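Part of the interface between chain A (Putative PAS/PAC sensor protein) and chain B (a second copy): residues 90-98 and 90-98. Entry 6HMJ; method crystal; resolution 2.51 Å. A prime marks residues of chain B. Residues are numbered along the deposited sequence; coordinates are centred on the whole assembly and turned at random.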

# COMPACT_ATOMS: atom_id res chain seq x y z
N ALA A 90 22.91 -6.30 -41.76
CA ALA A 90 22.24 -6.95 -42.87
C ALA A 90 22.64 -8.41 -42.93
O ALA A 90 23.54 -8.87 -42.22
CB ALA A 90 22.55 -6.24 -44.19
N MET A 91 21.95 -9.14 -43.81
CA MET A 91 22.16 -10.58 -43.97
C MET A 91 21.72 -10.96 -45.37
O MET A 91 20.65 -10.53 -45.83
CB MET A 91 21.37 -11.36 -42.91
CG MET A 91 21.51 -12.88 -42.99
SD MET A 91 19.94 -13.76 -42.82
CE MET A 91 19.04 -13.17 -44.26
N THR A 92 22.55 -11.74 -46.06
CA THR A 92 22.23 -12.23 -47.39
C THR A 92 22.00 -13.73 -47.32
O THR A 92 22.80 -14.46 -46.72
CB THR A 92 23.34 -11.92 -48.39
OG1 THR A 92 23.53 -10.50 -48.48
CG2 THR A 92 23.00 -12.47 -49.78
N THR A 93 20.92 -14.19 -47.94
CA THR A 93 20.64 -15.61 -48.10
C THR A 93 20.75 -15.97 -49.57
O THR A 93 20.25 -15.24 -50.43
CB THR A 93 19.25 -15.97 -47.57
OG1 THR A 93 19.15 -15.60 -46.19
CG2 THR A 93 18.99 -17.46 -47.70
N LEU A 94 21.40 -17.09 -49.86
CA LEU A 94 21.66 -17.52 -51.23
C LEU A 94 21.15 -18.94 -51.40
O LEU A 94 21.56 -19.84 -50.66
CB LEU A 94 23.15 -17.44 -51.56
CG LEU A 94 23.82 -16.08 -51.36
CD1 LEU A 94 25.33 -16.26 -51.26
CD2 LEU A 94 23.47 -15.12 -52.48
N THR A 95 20.25 -19.14 -52.36
CA THR A 95 19.77 -20.47 -52.72
C THR A 95 19.93 -20.66 -54.23
O THR A 95 19.80 -19.72 -55.01
CB THR A 95 18.31 -20.67 -52.32
OG1 THR A 95 17.50 -19.60 -52.83
CG2 THR A 95 18.18 -20.71 -50.80
N ALA A 96 20.23 -21.90 -54.61
CA ALA A 96 20.51 -22.24 -56.00
C ALA A 96 19.32 -22.95 -56.63
O ALA A 96 18.60 -23.71 -55.97
CB ALA A 96 21.75 -23.14 -56.09
N LEU A 97 19.11 -22.68 -57.92
CA LEU A 97 18.04 -23.29 -58.69
C LEU A 97 18.65 -24.40 -59.54
O LEU A 97 19.37 -24.14 -60.51
CB LEU A 97 17.35 -22.25 -59.58
CG LEU A 97 16.64 -21.09 -58.88
CD1 LEU A 97 16.19 -20.06 -59.91
CD2 LEU A 97 15.44 -21.58 -58.08
N THR A 98 18.38 -25.65 -59.16
CA THR A 98 19.01 -26.80 -59.78
C THR A 98 18.33 -27.15 -61.10
O THR A 98 18.37 -28.30 -61.54
CB THR A 98 18.99 -28.03 -58.85
OG1 THR A 98 17.70 -28.65 -58.91
CG2 THR A 98 19.29 -27.62 -57.41
N ALA B 90 14.57 -14.92 -34.90
CA ALA B 90 14.88 -15.69 -36.09
C ALA B 90 14.20 -15.05 -37.29
O ALA B 90 13.29 -14.23 -37.15
CB ALA B 90 14.43 -17.15 -35.95
N MET B 91 14.66 -15.44 -38.47
CA MET B 91 14.13 -14.95 -39.73
C MET B 91 14.02 -16.11 -40.71
O MET B 91 14.85 -17.03 -40.69
CB MET B 91 15.04 -13.85 -40.30
CG MET B 91 14.78 -13.46 -41.73
SD MET B 91 15.79 -12.05 -42.24
CE MET B 91 15.27 -10.79 -41.08
N THR B 92 12.99 -16.07 -41.55
CA THR B 92 12.81 -17.04 -42.62
C THR B 92 12.69 -16.31 -43.94
O THR B 92 11.83 -15.43 -44.10
CB THR B 92 11.58 -17.91 -42.38
OG1 THR B 92 11.83 -18.82 -41.30
CG2 THR B 92 11.23 -18.70 -43.63
N THR B 93 13.54 -16.67 -44.90
CA THR B 93 13.45 -16.17 -46.26
C THR B 93 12.92 -17.28 -47.17
O THR B 93 13.28 -18.45 -47.00
CB THR B 93 14.80 -15.68 -46.77
OG1 THR B 93 15.66 -16.79 -47.01
CG2 THR B 93 15.45 -14.74 -45.76
N LEU B 94 12.06 -16.91 -48.11
CA LEU B 94 11.44 -17.86 -49.03
C LEU B 94 11.63 -17.37 -50.46
O LEU B 94 11.44 -16.18 -50.74
CB LEU B 94 9.94 -18.03 -48.74
CG LEU B 94 9.52 -18.56 -47.38
CD1 LEU B 94 8.02 -18.40 -47.22
CD2 LEU B 94 9.91 -20.02 -47.23
N THR B 95 12.01 -18.28 -51.35
CA THR B 95 12.12 -17.98 -52.77
C THR B 95 11.47 -19.11 -53.56
O THR B 95 11.35 -20.24 -53.08
CB THR B 95 13.58 -17.82 -53.20
OG1 THR B 95 14.34 -18.97 -52.82
CG2 THR B 95 14.20 -16.58 -52.56
N ALA B 96 11.03 -18.78 -54.77
CA ALA B 96 10.26 -19.70 -55.60
C ALA B 96 10.95 -19.94 -56.93
O ALA B 96 11.72 -19.10 -57.41
CB ALA B 96 8.84 -19.15 -55.84
N LEU B 97 10.65 -21.09 -57.53
CA LEU B 97 11.06 -21.42 -58.89
C LEU B 97 9.81 -21.44 -59.76
O LEU B 97 8.88 -22.22 -59.50
CB LEU B 97 11.79 -22.76 -58.94
CG LEU B 97 12.02 -23.32 -60.35
CD1 LEU B 97 12.76 -22.30 -61.21
CD2 LEU B 97 12.78 -24.63 -60.29
N THR B 98 9.79 -20.60 -60.79
CA THR B 98 8.61 -20.40 -61.63
C THR B 98 8.82 -21.13 -62.96
O THR B 98 9.69 -20.76 -63.75
CB THR B 98 8.35 -18.92 -61.87
OG1 THR B 98 9.23 -18.42 -62.87
CG2 THR B 98 8.55 -18.12 -60.58

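This is a face-to-face packing of two nearly parallel β-strands, one from each copy of the protein, joined through side chains that meet their own counterparts rather than through backbone hydrogen bonds. The strand axes approach to 8.9 Å and their N-to-C directions differ by 15°, a separation too wide for the pairing of adjacent strands in one sheet. The register is in phase: the CA atoms of Thr93 and Thr93′ lie 7.4 Å apart, those of Thr95 and Thr95′ 8.0 Å, and those of Leu97 and Leu97′ 7.2 Å. At the start of the stretches the gap widens, with 10.1 Å between the CA atoms of Met91 and Met91′.

The alternation of an extended chain decides which residues take part. Met91, Thr93, Thr95 and Leu97 direct their CA-to-CB bonds toward the partner in both copies, whereas those of Thr92 and Leu94 point away, and these two residues lose no area to the opposing stretch. In total 296 Å² is buried, both sides summed.

The long, flexible methionines suit the wide end. Both have chi1 in t, but they diverge further out: chi2 is -135° in Met91, between wells, and t in Met91′, while chi3 is p and m respectively. The result is an apolar contact of 4.0 Å between Met91 CE and Met91′ SD. The same methyl also reaches the next level, where Met91 CE lies 4.2 Å from Thr93′ CG2.

The threonines fill the narrower middle with short, branched side chains. Thr93 adopts m and Thr93′ adopts p, so the pair is not symmetric: a methyl faces a hydroxyl, with Thr93 CG2 3.5 Å from Thr93′ OG1. At the next level both residues are p, with chi1 of 53° in Thr95 and 54° in Thr95′, and the two hydroxyls meet instead. Thr95 OG1 and Thr95′ OG1 are 3.2 Å apart and form a weak hydrogen bond, the one polar link between the stretches; Thr95′ OG1 is also hydrogen-bonded elsewhere in the structure. A hydroxyl on each side lets this buried position pair like with like.

Leucine closes the contact at the partly exposed end. Leu97 (m, t) and Leu97′ (t, p) use different rotamers, and Leu97 CD2 packs 3.9 Å from Leu97′ CB. Leu97 has the largest covered area of any residue here, 55 Å², against 41 Å² for Leu97′, so this apolar pair contributes substantially to the burial.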